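Local coordinates for Mll7089 protein (Mesorhizobium loti, PDB 2OZ8), which is of uncharacterised function but, as a putative mandelate racemase of the enolase superfamily, probably binds magnesium and may act as a hydro-lyase, at residues Pro56-Gln60 with Gln61-Ser65; Arg79-Ala82 with Leu83-Arg86; His69-Trp72 with Pro73-Gly77; Gly119-Leu122 with His123-Leu126. All coordinates share one frame; numbering follows the deposited sequence.

Contact 1 (Pro56-Gln60 with Gln61-Ser65)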
ATOM      1  N   PRO A  56      31.013 -19.147  27.464  1.00 53.54           N
ATOM      2  CA  PRO A  56      32.381 -19.448  27.039  1.00 51.47           C
ATOM      3  C   PRO A  56      32.358 -20.517  25.950  1.00 49.86           C
ATOM      4  O   PRO A  56      31.329 -21.159  25.729  1.00 48.04           O
ATOM      5  CB  PRO A  56      33.065 -19.995  28.314  1.00 51.23           C
ATOM      6  CG  PRO A  56      32.002 -20.068  29.356  1.00 52.37           C
ATOM      7  CD  PRO A  56      30.672 -19.745  28.766  1.00 53.14           C
ATOM      8  N   LEU A  57      33.490 -20.683  25.274  1.00 47.70           N
ATOM      9  CA  LEU A  57      33.627 -21.725  24.279  1.00 46.76           C
ATOM     10  C   LEU A  57      33.714 -23.094  24.937  1.00 45.67           C
ATOM     11  O   LEU A  57      34.210 -23.212  26.051  1.00 46.17           O
ATOM     12  CB  LEU A  57      34.860 -21.461  23.413  1.00 46.20           C
ATOM     13  CG  LEU A  57      34.687 -20.343  22.397  1.00 46.45           C
ATOM     14  CD1 LEU A  57      35.995 -20.027  21.727  1.00 45.27           C
ATOM     15  CD2 LEU A  57      33.648 -20.754  21.371  1.00 45.78           C
ATOM     16  N   PRO A  58      33.244 -24.140  24.257  1.00 44.77           N
ATOM     17  CA  PRO A  58      33.579 -25.437  24.821  1.00 45.07           C
ATOM     18  C   PRO A  58      35.101 -25.713  24.683  1.00 45.29           C
ATOM     19  O   PRO A  58      35.861 -24.823  24.225  1.00 44.84           O
ATOM     20  CB  PRO A  58      32.745 -26.419  23.982  1.00 45.00           C
ATOM     21  CG  PRO A  58      32.508 -25.728  22.703  1.00 44.85           C
ATOM     22  CD  PRO A  58      32.459 -24.250  23.021  1.00 44.90           C
ATOM     23  N   ASP A  59      35.536 -26.915  25.075  1.00 45.20           N
ATOM     24  CA  ASP A  59      36.962 -27.296  24.991  1.00 45.71           C
ATOM     25  C   ASP A  59      37.484 -27.256  23.562  1.00 44.56           C
ATOM     26  O   ASP A  59      36.738 -27.523  22.628  1.00 44.02           O
ATOM     27  CB  ASP A  59      37.160 -28.698  25.530  1.00 46.27           C
ATOM     28  CG  ASP A  59      36.942 -28.788  27.004  1.00 49.94           C
ATOM     29  OD1 ASP A  59      36.958 -27.756  27.716  1.00 54.42           O
ATOM     30  OD2 ASP A  59      36.738 -29.925  27.461  1.00 57.82           O
ATOM     31  N   GLN A  60      38.753 -26.924  23.405  1.00 44.22           N
ATOM     32  CA  GLN A  60      39.405 -26.914  22.106  1.00 45.70           C
ATOM     33  C   GLN A  60      38.932 -28.134  21.335  1.00 45.46           C
ATOM     34  O   GLN A  60      38.569 -28.014  20.184  1.00 46.45           O
ATOM     35  CB  GLN A  60      40.937 -26.953  22.273  1.00 45.46           C
ATOM     36  CG  GLN A  60      41.792 -26.419  21.124  1.00 46.24           C
ATOM     37  CD  GLN A  60      43.194 -25.864  21.602  1.00 49.86           C
ATOM     38  OE1 GLN A  60      43.324 -24.785  22.309  1.00 48.14           O
ATOM     39  NE2 GLN A  60      44.255 -26.589  21.183  1.00 51.66           N
ATOM     40  N   GLN A  61      38.899 -29.293  21.987  1.00 45.47           N
ATOM     41  CA  GLN A  61      38.557 -30.545  21.346  1.00 45.93           C
ATOM     42  C   GLN A  61      37.078 -30.595  20.870  1.00 45.04           C
ATOM     43  O   GLN A  61      36.771 -31.185  19.826  1.00 44.37           O
ATOM     44  CB  GLN A  61      38.904 -31.739  22.280  1.00 45.86           C
ATOM     45  CG  GLN A  61      38.890 -33.140  21.603  1.00 47.09           C
ATOM     46  CD  GLN A  61      39.046 -34.329  22.598  1.00 48.48           C
ATOM     47  OE1 GLN A  61      40.128 -34.587  23.154  1.00 48.16           O
ATOM     48  NE2 GLN A  61      37.970 -35.074  22.778  1.00 53.55           N
ATOM     49  N   GLU A  62      36.171 -30.016  21.660  1.00 44.09           N
ATOM     50  CA  GLU A  62      34.780 -29.955  21.281  1.00 43.88           C
ATOM     51  C   GLU A  62      34.655 -29.060  20.003  1.00 44.03           C
ATOM     52  O   GLU A  62      34.009 -29.459  19.033  1.00 43.32           O
ATOM     53  CB  GLU A  62      33.928 -29.482  22.467  1.00 43.27           C
ATOM     54  CG  GLU A  62      32.399 -29.607  22.327  1.00 45.25           C
ATOM     55  CD  GLU A  62      31.870 -30.973  21.756  1.00 50.38           C
ATOM     56  OE1 GLU A  62      32.522 -32.069  21.875  1.00 49.43           O
ATOM     57  OE2 GLU A  62      30.771 -30.929  21.165  1.00 49.55           O
ATOM     58  N   ILE A  63      35.334 -27.907  19.992  1.00 43.61           N
ATOM     59  CA  ILE A  63      35.374 -27.009  18.841  1.00 44.17           C
ATOM     60  C   ILE A  63      35.892 -27.727  17.562  1.00 45.98           C
ATOM     61  O   ILE A  63      35.288 -27.628  16.472  1.00 46.22           O
ATOM     62  CB  ILE A  63      36.243 -25.767  19.144  1.00 43.65           C
ATOM     63  CG1 ILE A  63      35.749 -25.039  20.406  1.00 44.09           C
ATOM     64  CG2 ILE A  63      36.221 -24.799  17.972  1.00 45.26           C
ATOM     65  CD1 ILE A  63      36.611 -23.843  20.870  1.00 42.80           C
ATOM     66  N   GLU A  64      37.000 -28.454  17.704  1.00 47.32           N
ATOM     67  CA  GLU A  64      37.587 -29.199  16.607  1.00 49.52           C
ATOM     68  C   GLU A  64      36.642 -30.283  16.054  1.00 49.71           C
ATOM     69  O   GLU A  64      36.563 -30.473  14.849  1.00 50.76           O
ATOM     70  CB  GLU A  64      38.956 -29.781  16.997  1.00 48.65           C
ATOM     71  CG  GLU A  64      40.071 -28.779  16.894  1.00 51.31           C
ATOM     72  CD  GLU A  64      41.458 -29.232  17.446  1.00 53.27           C
ATOM     73  OE1 GLU A  64      41.551 -30.171  18.280  1.00 55.43           O
ATOM     74  OE2 GLU A  64      42.477 -28.606  17.004  1.00 60.12           O
ATOM     75  N   SER A  65      35.921 -30.979  16.921  1.00 49.88           N
ATOM     76  CA  SER A  65      35.044 -32.044  16.475  1.00 50.47           C
ATOM     77  C   SER A  65      33.803 -31.524  15.761  1.00 50.12           C
ATOM     78  O   SER A  65      33.346 -32.112  14.800  1.00 51.11           O
ATOM     79  CB  SER A  65      34.670 -32.934  17.648  1.00 50.49           C
ATOM     80  OG  SER A  65      35.863 -33.596  18.108  1.00 55.09           O
TER
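With CG1 set opposite its own carbonyl carbon (chi1 -56°) and the chain running on extended, I63 sends CD1 back past the start of its helix to L57 and P58. CD1 of I63 meets CB of L57 at 3.9 Å, the two side chains crossing at about a right angle, while CG1 of I63 lies 4.0 Å from CG of P58. E62 reaches the same proline: CG of E62, anti to the backbone N (chi1 -169°), rests 3.6 Å from CB of P58, and the bend at chi2 then turns the carboxylate away. D59 occupies the N-cap position, which makes the P58-I63 pair a hydrophobic staple, the residue before the cap packed on the fourth residue after the cap. The side chain of D59 makes no capping bond; its OD1 forms a salt bridge with R362 and accepts a hydrogen bond from the backbone N of R363. In the first turn, I63 N donates to O of D59 at 3.0 Å and nearly straight (167°), whereas the bond from E62 N to the same oxygen is weak. E64 N binds O of Q60 at 3.0 Å. OG and N of S65 reach O of Q61 from opposite faces of its carbonyl plane, OG at 3.1 Å. OE2 of E62 forms a salt bridge with R363 of the second subunit. I63 lies against strands 5-17 and 27-40, touching I10 and A34.

Contact 2 (Arg79-Ala82 with Leu83-Arg86)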
ATOM      1  N   ARG A  79      39.657 -24.570  -3.323  1.00 42.71           N
ATOM      2  CA  ARG A  79      40.427 -23.358  -3.287  1.00 41.19           C
ATOM      3  C   ARG A  79      39.637 -22.266  -2.547  1.00 40.63           C
ATOM      4  O   ARG A  79      38.456 -22.053  -2.811  1.00 41.29           O
ATOM      5  CB  ARG A  79      40.705 -22.909  -4.696  1.00 40.57           C
ATOM      6  CG  ARG A  79      41.734 -23.731  -5.457  1.00 44.46           C
ATOM      7  CD  ARG A  79      43.199 -23.298  -5.242  1.00 41.72           C
ATOM      8  NE  ARG A  79      43.435 -21.862  -5.401  1.00 46.24           N
ATOM      9  CZ  ARG A  79      43.782 -21.270  -6.544  1.00 47.34           C
ATOM     10  NH1 ARG A  79      43.939 -21.961  -7.673  1.00 49.03           N
ATOM     11  NH2 ARG A  79      43.989 -19.982  -6.556  1.00 48.96           N
ATOM     12  N   ALA A  80      40.293 -21.570  -1.637  1.00 39.79           N
ATOM     13  CA  ALA A  80      39.680 -20.465  -0.941  1.00 39.92           C
ATOM     14  C   ALA A  80      38.984 -19.456  -1.918  1.00 40.19           C
ATOM     15  O   ALA A  80      37.814 -19.163  -1.726  1.00 40.27           O
ATOM     16  CB  ALA A  80      40.694 -19.781  -0.020  1.00 38.83           C
ATOM     17  N   ILE A  81      39.674 -19.001  -2.975  1.00 40.25           N
ATOM     18  CA  ILE A  81      39.127 -18.015  -3.907  1.00 40.92           C
ATOM     19  C   ILE A  81      37.894 -18.528  -4.663  1.00 42.11           C
ATOM     20  O   ILE A  81      37.056 -17.727  -5.086  1.00 43.36           O
ATOM     21  CB  ILE A  81      40.219 -17.416  -4.868  1.00 41.13           C
ATOM     22  CG1 ILE A  81      39.742 -16.132  -5.608  1.00 41.73           C
ATOM     23  CG2 ILE A  81      40.813 -18.482  -5.827  1.00 41.30           C
ATOM     24  CD1 ILE A  81      39.632 -14.839  -4.757  1.00 38.92           C
ATOM     25  N   ALA A  82      37.744 -19.848  -4.802  1.00 41.93           N
ATOM     26  CA  ALA A  82      36.515 -20.373  -5.391  1.00 42.00           C
ATOM     27  C   ALA A  82      35.389 -20.331  -4.375  1.00 41.94           C
ATOM     28  O   ALA A  82      34.283 -19.958  -4.690  1.00 42.81           O
ATOM     29  CB  ALA A  82      36.711 -21.821  -5.932  1.00 41.45           C
ATOM     30  N   LEU A  83      35.675 -20.728  -3.146  1.00 41.91           N
ATOM     31  CA  LEU A  83      34.643 -20.886  -2.153  1.00 41.04           C
ATOM     32  C   LEU A  83      33.978 -19.574  -1.797  1.00 40.72           C
ATOM     33  O   LEU A  83      32.792 -19.553  -1.587  1.00 41.22           O
ATOM     34  CB  LEU A  83      35.232 -21.525  -0.898  1.00 41.00           C
ATOM     35  CG  LEU A  83      35.572 -23.003  -1.009  1.00 40.45           C
ATOM     36  CD1 LEU A  83      36.392 -23.357   0.212  1.00 43.59           C
ATOM     37  CD2 LEU A  83      34.352 -23.851  -1.044  1.00 39.51           C
ATOM     38  N   VAL A  84      34.755 -18.498  -1.707  1.00 39.82           N
ATOM     39  CA  VAL A  84      34.236 -17.183  -1.364  1.00 39.98           C
ATOM     40  C   VAL A  84      33.302 -16.619  -2.450  1.00 39.97           C
ATOM     41  O   VAL A  84      32.630 -15.612  -2.234  1.00 39.04           O
ATOM     42  CB  VAL A  84      35.390 -16.114  -1.074  1.00 40.40           C
ATOM     43  CG1 VAL A  84      36.238 -16.525   0.142  1.00 38.50           C
ATOM     44  CG2 VAL A  84      36.234 -15.850  -2.298  1.00 37.88           C
ATOM     45  N   HIS A  85      33.262 -17.254  -3.619  1.00 39.85           N
ATOM     46  CA  HIS A  85      32.349 -16.755  -4.669  1.00 39.89           C
ATOM     47  C   HIS A  85      31.071 -17.519  -4.699  1.00 39.48           C
ATOM     48  O   HIS A  85      30.115 -17.067  -5.299  1.00 39.84           O
ATOM     49  CB  HIS A  85      32.985 -16.717  -6.059  1.00 39.49           C
ATOM     50  CG  HIS A  85      34.005 -15.644  -6.197  1.00 38.51           C
ATOM     51  ND1 HIS A  85      35.343 -15.911  -6.315  1.00 41.22           N
ATOM     52  CD2 HIS A  85      33.890 -14.297  -6.186  1.00 40.07           C
ATOM     53  CE1 HIS A  85      36.013 -14.771  -6.391  1.00 42.71           C
ATOM     54  NE2 HIS A  85      35.155 -13.776  -6.310  1.00 40.45           N
ATOM     55  N   ARG A  86      31.044 -18.656  -4.017  1.00 39.18           N
ATOM     56  CA  ARG A  86      29.880 -19.502  -4.079  1.00 39.69           C
ATOM     57  C   ARG A  86      28.635 -18.739  -3.672  1.00 39.45           C
ATOM     58  O   ARG A  86      28.661 -17.979  -2.705  1.00 39.07           O
ATOM     59  CB  ARG A  86      30.040 -20.716  -3.177  1.00 39.90           C
ATOM     60  CG  ARG A  86      28.941 -21.767  -3.399  1.00 40.59           C
ATOM     61  CD  ARG A  86      29.534 -23.086  -2.949  1.00 46.16           C
ATOM     62  NE  ARG A  86      30.506 -23.625  -3.901  1.00 45.41           N
ATOM     63  CZ  ARG A  86      31.218 -24.707  -3.677  1.00 45.89           C
ATOM     64  NH1 ARG A  86      31.093 -25.328  -2.507  1.00 45.29           N
ATOM     65  NH2 ARG A  86      32.038 -25.163  -4.617  1.00 45.99           N
TER
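The imidazole of H85 turns an edge to I81, and ND1 of H85 donates to the carbonyl O of I81 at 2.8 Å, the oxygen standing 30° out of the ring plane. One face of the same ring carries CG2 of V84, 4.1 Å above the plane and displaced toward the rim. The second flat group, the guanidinium of R86, has CD2 of L83 over one face, also off-centre. These groups sit in the type I beta turn from L83 to R86 that leads out of the short helix 80-83, whose N-cap is R79. The helical bonds are regular: L83 N reaches O of R79 and V84 N reaches O of A80, both at 3.1 Å. I81 and H85 lie side by side and point the same way, CD1 of I81 being 4.0 Å from CE1 of H85. Beyond the helix, NE2 of H85 is hydrogen-bonded to NE2 of H85 in the third subunit, the two rings almost parallel, and NE of R86 binds O of G127 in that subunit. A80, I81 and V84 pack on helix 103-118 of their own chain. H85 N donates to O of A82 from well above the carbonyl plane (55° out of it), so H85 holds the helix end through its backbone as well as its side chain, and R86 N closes the turn on O of L83 at 3.1 Å.

Contact 3 (His69-Trp72 with Pro73-Gly77)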
ATOM      1  N   HIS A  69      33.002 -31.983  11.697  1.00 54.12           N
ATOM      2  CA  HIS A  69      31.754 -32.591  11.291  1.00 55.00           C
ATOM      3  C   HIS A  69      30.864 -31.653  10.489  1.00 54.67           C
ATOM      4  O   HIS A  69      30.198 -32.083   9.549  1.00 55.68           O
ATOM      5  CB  HIS A  69      30.985 -33.133  12.508  1.00 55.94           C
ATOM      6  CG  HIS A  69      29.811 -34.004  12.138  1.00 59.18           C
ATOM      7  ND1 HIS A  69      28.511 -33.534  12.104  1.00 59.38           N
ATOM      8  CD2 HIS A  69      29.752 -35.306  11.753  1.00 59.47           C
ATOM      9  CE1 HIS A  69      27.700 -34.515  11.738  1.00 60.61           C
ATOM     10  NE2 HIS A  69      28.428 -35.600  11.523  1.00 61.33           N
ATOM     11  N   GLU A  70      30.837 -30.377  10.842  1.00 53.66           N
ATOM     12  CA  GLU A  70      29.813 -29.491  10.290  1.00 52.73           C
ATOM     13  C   GLU A  70      30.249 -28.644   9.112  1.00 52.52           C
ATOM     14  O   GLU A  70      29.492 -28.496   8.139  1.00 53.20           O
ATOM     15  CB  GLU A  70      29.233 -28.629  11.399  1.00 52.82           C
ATOM     16  CG  GLU A  70      28.567 -29.513  12.444  1.00 53.79           C
ATOM     17  CD  GLU A  70      27.993 -28.786  13.616  1.00 56.13           C
ATOM     18  OE1 GLU A  70      27.901 -27.524  13.585  1.00 58.52           O
ATOM     19  OE2 GLU A  70      27.640 -29.501  14.586  1.00 55.48           O
ATOM     20  N   VAL A  71      31.467 -28.099   9.189  1.00 51.16           N
ATOM     21  CA  VAL A  71      31.954 -27.227   8.151  1.00 49.60           C
ATOM     22  C   VAL A  71      33.072 -27.789   7.300  1.00 49.11           C
ATOM     23  O   VAL A  71      33.085 -27.581   6.088  1.00 49.18           O
ATOM     24  CB  VAL A  71      32.146 -25.712   8.633  1.00 50.19           C
ATOM     25  CG1 VAL A  71      32.160 -25.564  10.136  1.00 49.28           C
ATOM     26  CG2 VAL A  71      33.264 -25.006   7.958  1.00 48.09           C
ATOM     27  N   TRP A  72      33.967 -28.558   7.900  1.00 48.76           N
ATOM     28  CA  TRP A  72      35.144 -29.056   7.164  1.00 48.35           C
ATOM     29  C   TRP A  72      34.886 -29.791   5.824  1.00 48.74           C
ATOM     30  O   TRP A  72      35.619 -29.563   4.868  1.00 49.32           O
ATOM     31  CB  TRP A  72      36.078 -29.846   8.084  1.00 46.89           C
ATOM     32  CG  TRP A  72      37.387 -30.175   7.445  1.00 46.25           C
ATOM     33  CD1 TRP A  72      37.934 -31.410   7.329  1.00 45.50           C
ATOM     34  CD2 TRP A  72      38.321 -29.265   6.833  1.00 44.94           C
ATOM     35  NE1 TRP A  72      39.132 -31.340   6.682  1.00 46.51           N
ATOM     36  CE2 TRP A  72      39.398 -30.035   6.360  1.00 45.11           C
ATOM     37  CE3 TRP A  72      38.361 -27.881   6.660  1.00 45.62           C
ATOM     38  CZ2 TRP A  72      40.493 -29.477   5.710  1.00 43.26           C
ATOM     39  CZ3 TRP A  72      39.482 -27.319   6.001  1.00 45.96           C
ATOM     40  CH2 TRP A  72      40.519 -28.120   5.547  1.00 44.40           C
ATOM     41  N   PRO A  73      33.834 -30.657   5.732  1.00 48.95           N
ATOM     42  CA  PRO A  73      33.545 -31.294   4.421  1.00 48.25           C
ATOM     43  C   PRO A  73      33.298 -30.315   3.271  1.00 48.54           C
ATOM     44  O   PRO A  73      33.561 -30.621   2.118  1.00 48.23           O
ATOM     45  CB  PRO A  73      32.255 -32.072   4.704  1.00 48.27           C
ATOM     46  CG  PRO A  73      32.324 -32.373   6.161  1.00 48.29           C
ATOM     47  CD  PRO A  73      32.888 -31.125   6.770  1.00 47.75           C
ATOM     48  N   SER A  74      32.776 -29.136   3.556  1.00 48.79           N
ATOM     49  CA  SER A  74      32.514 -28.219   2.471  1.00 49.39           C
ATOM     50  C   SER A  74      33.767 -27.417   2.104  1.00 49.03           C
ATOM     51  O   SER A  74      33.788 -26.748   1.075  1.00 49.58           O
ATOM     52  CB  SER A  74      31.344 -27.289   2.818  1.00 49.98           C
ATOM     53  OG  SER A  74      31.723 -26.395   3.853  1.00 53.60           O
ATOM     54  N   LEU A  75      34.819 -27.499   2.925  1.00 48.55           N
ATOM     55  CA  LEU A  75      36.039 -26.744   2.659  1.00 47.72           C
ATOM     56  C   LEU A  75      37.165 -27.597   2.090  1.00 47.97           C
ATOM     57  O   LEU A  75      37.930 -27.125   1.233  1.00 46.61           O
ATOM     58  CB  LEU A  75      36.529 -26.013   3.903  1.00 47.04           C
ATOM     59  CG  LEU A  75      35.549 -25.242   4.785  1.00 47.46           C
ATOM     60  CD1 LEU A  75      36.327 -24.531   5.935  1.00 46.16           C
ATOM     61  CD2 LEU A  75      34.680 -24.247   3.995  1.00 45.85           C
ATOM     62  N   LYS A  76      37.269 -28.848   2.541  1.00 48.54           N
ATOM     63  CA  LYS A  76      38.461 -29.639   2.180  1.00 51.20           C
ATOM     64  C   LYS A  76      38.625 -29.816   0.654  1.00 50.18           C
ATOM     65  O   LYS A  76      37.654 -30.090  -0.060  1.00 50.00           O
ATOM     66  CB  LYS A  76      38.506 -30.989   2.912  1.00 50.57           C
ATOM     67  CG  LYS A  76      39.746 -31.836   2.562  1.00 53.93           C
ATOM     68  CD  LYS A  76      40.034 -32.987   3.582  1.00 56.62           C
ATOM     69  CE  LYS A  76      38.973 -34.168   3.540  1.00 63.44           C
ATOM     70  NZ  LYS A  76      39.500 -35.481   2.975  1.00 64.63           N
ATOM     71  N   GLY A  77      39.851 -29.643   0.166  1.00 49.63           N
ATOM     72  CA  GLY A  77      40.160 -29.931  -1.237  1.00 48.59           C
ATOM     73  C   GLY A  77      39.706 -28.870  -2.222  1.00 48.06           C
ATOM     74  O   GLY A  77      39.855 -29.041  -3.438  1.00 48.52           O
TER
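W72 packs on P73 from its first side-chain atom, CB of W72 lying 3.7 Å from CD of P73. CG stands anti to the backbone N (chi1 -170°), which turns the indole toward L75 and K76. On the benzene side, CE3 of W72 meets CB of L75 at 3.8 Å, obliquely to the ring. The pyrrole side is covered on one face by K76, whose CB sits 4.1 Å from the centroid of the five-membered ring and 29° off its normal, a CH-pi contact. At the far corner, NE1 of W72 reaches CD of K76 at 3.6 Å. The carbonyl O of W72 binds K76 N and L75 N, both at 2.9 Å, while O of V71 takes both OG and N of S74. With an alanine here, the aliphatic part of K76 would probably lose the face it lies on and CB of L75 its contact with CE3, freeing the lysine chain to turn. W72 belongs to the weakly bonded helix 72-75, just after helix 60-70, and packs this helical corner on the antiparallel sheet of the N-terminal part of the chain: the indole touches F67 of helix 60-70 and L5 of strand 5-17, and meets F8 of that strand edge-to-face.

Contact 4 (Gly119-Leu122 with His123-Leu126)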
ATOM      1  N   GLY A 119      48.445 -13.141  -3.763  1.00 41.37           N
ATOM      2  CA  GLY A 119      49.609 -12.256  -3.560  1.00 41.17           C
ATOM      3  C   GLY A 119      49.175 -10.816  -3.379  1.00 40.85           C
ATOM      4  O   GLY A 119      49.722  -9.908  -4.028  1.00 42.22           O
ATOM      5  N   LEU A 120      48.162 -10.609  -2.534  1.00 39.16           N
ATOM      6  CA  LEU A 120      47.588  -9.287  -2.353  1.00 37.92           C
ATOM      7  C   LEU A 120      47.140  -9.074  -0.916  1.00 36.64           C
ATOM      8  O   LEU A 120      46.751 -10.047  -0.226  1.00 36.57           O
ATOM      9  CB  LEU A 120      46.377  -9.050  -3.286  1.00 38.24           C
ATOM     10  CG  LEU A 120      46.542  -9.003  -4.821  1.00 39.48           C
ATOM     11  CD1 LEU A 120      45.164  -9.059  -5.554  1.00 35.38           C
ATOM     12  CD2 LEU A 120      47.329  -7.778  -5.252  1.00 38.77           C
ATOM     13  N   PRO A 121      47.160  -7.791  -0.482  1.00 35.09           N
ATOM     14  CA  PRO A 121      46.430  -7.333   0.710  1.00 34.73           C
ATOM     15  C   PRO A 121      44.932  -7.494   0.472  1.00 34.32           C
ATOM     16  O   PRO A 121      44.456  -7.227  -0.638  1.00 34.28           O
ATOM     17  CB  PRO A 121      46.773  -5.845   0.801  1.00 34.32           C
ATOM     18  CG  PRO A 121      47.942  -5.590  -0.210  1.00 33.67           C
ATOM     19  CD  PRO A 121      47.840  -6.686  -1.204  1.00 34.74           C
ATOM     20  N   LEU A 122      44.196  -7.925   1.491  1.00 34.49           N
ATOM     21  CA  LEU A 122      42.737  -8.148   1.332  1.00 35.10           C
ATOM     22  C   LEU A 122      41.925  -6.995   0.687  1.00 35.41           C
ATOM     23  O   LEU A 122      41.182  -7.222  -0.274  1.00 36.67           O
ATOM     24  CB  LEU A 122      42.104  -8.651   2.631  1.00 34.51           C
ATOM     25  CG  LEU A 122      40.609  -8.973   2.559  1.00 35.70           C
ATOM     26  CD1 LEU A 122      40.283 -10.092   1.521  1.00 34.68           C
ATOM     27  CD2 LEU A 122      40.136  -9.345   3.915  1.00 34.10           C
ATOM     28  N   HIS A 123      42.099  -5.772   1.169  1.00 35.77           N
ATOM     29  CA  HIS A 123      41.398  -4.621   0.609  1.00 36.28           C
ATOM     30  C   HIS A 123      41.598  -4.383  -0.898  1.00 36.90           C
ATOM     31  O   HIS A 123      40.642  -4.012  -1.610  1.00 37.20           O
ATOM     32  CB  HIS A 123      41.681  -3.347   1.421  1.00 35.69           C
ATOM     33  CG  HIS A 123      43.062  -2.804   1.271  1.00 37.71           C
ATOM     34  ND1 HIS A 123      43.360  -1.733   0.441  1.00 37.43           N
ATOM     35  CD2 HIS A 123      44.230  -3.154   1.868  1.00 39.12           C
ATOM     36  CE1 HIS A 123      44.648  -1.448   0.542  1.00 35.53           C
ATOM     37  NE2 HIS A 123      45.199  -2.298   1.394  1.00 37.81           N
ATOM     38  N   VAL A 124      42.824  -4.574  -1.380  1.00 36.47           N
ATOM     39  CA  VAL A 124      43.101  -4.439  -2.822  1.00 36.48           C
ATOM     40  C   VAL A 124      42.309  -5.517  -3.596  1.00 36.02           C
ATOM     41  O   VAL A 124      41.630  -5.217  -4.571  1.00 35.64           O
ATOM     42  CB  VAL A 124      44.635  -4.515  -3.145  1.00 37.12           C
ATOM     43  CG1 VAL A 124      44.873  -4.451  -4.657  1.00 36.36           C
ATOM     44  CG2 VAL A 124      45.434  -3.396  -2.374  1.00 34.17           C
ATOM     45  N   LEU A 125      42.373  -6.754  -3.120  1.00 35.28           N
ATOM     46  CA  LEU A 125      41.535  -7.828  -3.664  1.00 35.19           C
ATOM     47  C   LEU A 125      40.033  -7.434  -3.594  1.00 35.84           C
ATOM     48  O   LEU A 125      39.252  -7.779  -4.505  1.00 35.84           O
ATOM     49  CB  LEU A 125      41.778  -9.147  -2.918  1.00 33.88           C
ATOM     50  CG  LEU A 125      40.967 -10.367  -3.360  1.00 34.44           C
ATOM     51  CD1 LEU A 125      41.314 -10.891  -4.823  1.00 30.77           C
ATOM     52  CD2 LEU A 125      41.132 -11.500  -2.303  1.00 32.59           C
ATOM     53  N   LEU A 126      39.651  -6.708  -2.533  1.00 35.12           N
ATOM     54  CA  LEU A 126      38.231  -6.281  -2.379  1.00 35.17           C
ATOM     55  C   LEU A 126      37.853  -5.127  -3.307  1.00 35.71           C
ATOM     56  O   LEU A 126      36.697  -4.717  -3.320  1.00 35.58           O
ATOM     57  CB  LEU A 126      37.827  -6.011  -0.915  1.00 33.50           C
ATOM     58  CG  LEU A 126      37.888  -7.260  -0.005  1.00 30.95           C
ATOM     59  CD1 LEU A 126      37.576  -6.916   1.428  1.00 26.69           C
ATOM     60  CD2 LEU A 126      37.035  -8.445  -0.563  1.00 26.87           C
TER
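P121 stands at the N-cap of helix 122-125, its O accepting L125 N in an almost linear bond (3.3 Å, 175°) and V124 N in a weak one, while L126 N binds O of L122 at 2.8 Å. Apolar pairs flank this start. L120, the residue before the cap, approaches L125 as in a hydrophobic staple, CD1 of L120 lying 4.3 Å from CB of L125, and it also crosses V124 at about a right angle. P121 runs side by side with V124, CG of P121 lying 4.0 Å from CG2 of V124. The ring of H123 is thrown back toward the proline because CG stands between the backbone N and the carbonyl carbon (chi1 71°): its CD2 comes 3.9 Å from CB of P121, CG2 of V124 lies over one face, and ND1 bonds OG of S128. Along the helix, CG of L122 meets CD1 of L126 at 3.8 Å, and CD1 of L122 lies 4.2 Å from CD2 of L125. Replacing L126 by a serine is likely to leave CG of L122 without its partner and CD1 with L125 alone of these two leucines, and to open a gap where L126 now packs on W111 and M306. The short helix is wedged between helix 103-118 and helix 304-309 of the barrel domain, and H123 N bonds ND1 of H305. Between the two segments, then, the side chains meet by apolar packing, some of it against the imidazole of H123, while the backbone supplies the hydrogen bonds, so shape rather than charge fixes the leucines.

How the contacts relate
Contact 4 is the buried one, wedged against the barrel helix 304-309; contacts 1, 2 and 3 are only partly buried, contact 3 having the most exposed residues. Contacts 1 and 3 share helix 60-70, their centres about 17 Å apart, and both touch the second subunit; contacts 2 and 4 both touch the third. Contact 2 touches contacts 3 and 4 directly: CD2 of L83 lies 3.6 Å from O of S74 in contact 3, and CD1 of I81 packs 4.3 Å from CD1 of L125 in contact 4. Chemistry follows place: carboxylates with arginine partners outside the segments mark contact 1, a histidine pair between subunits contact 2, an indole under a lysine chain contact 3, and leucines contact 4.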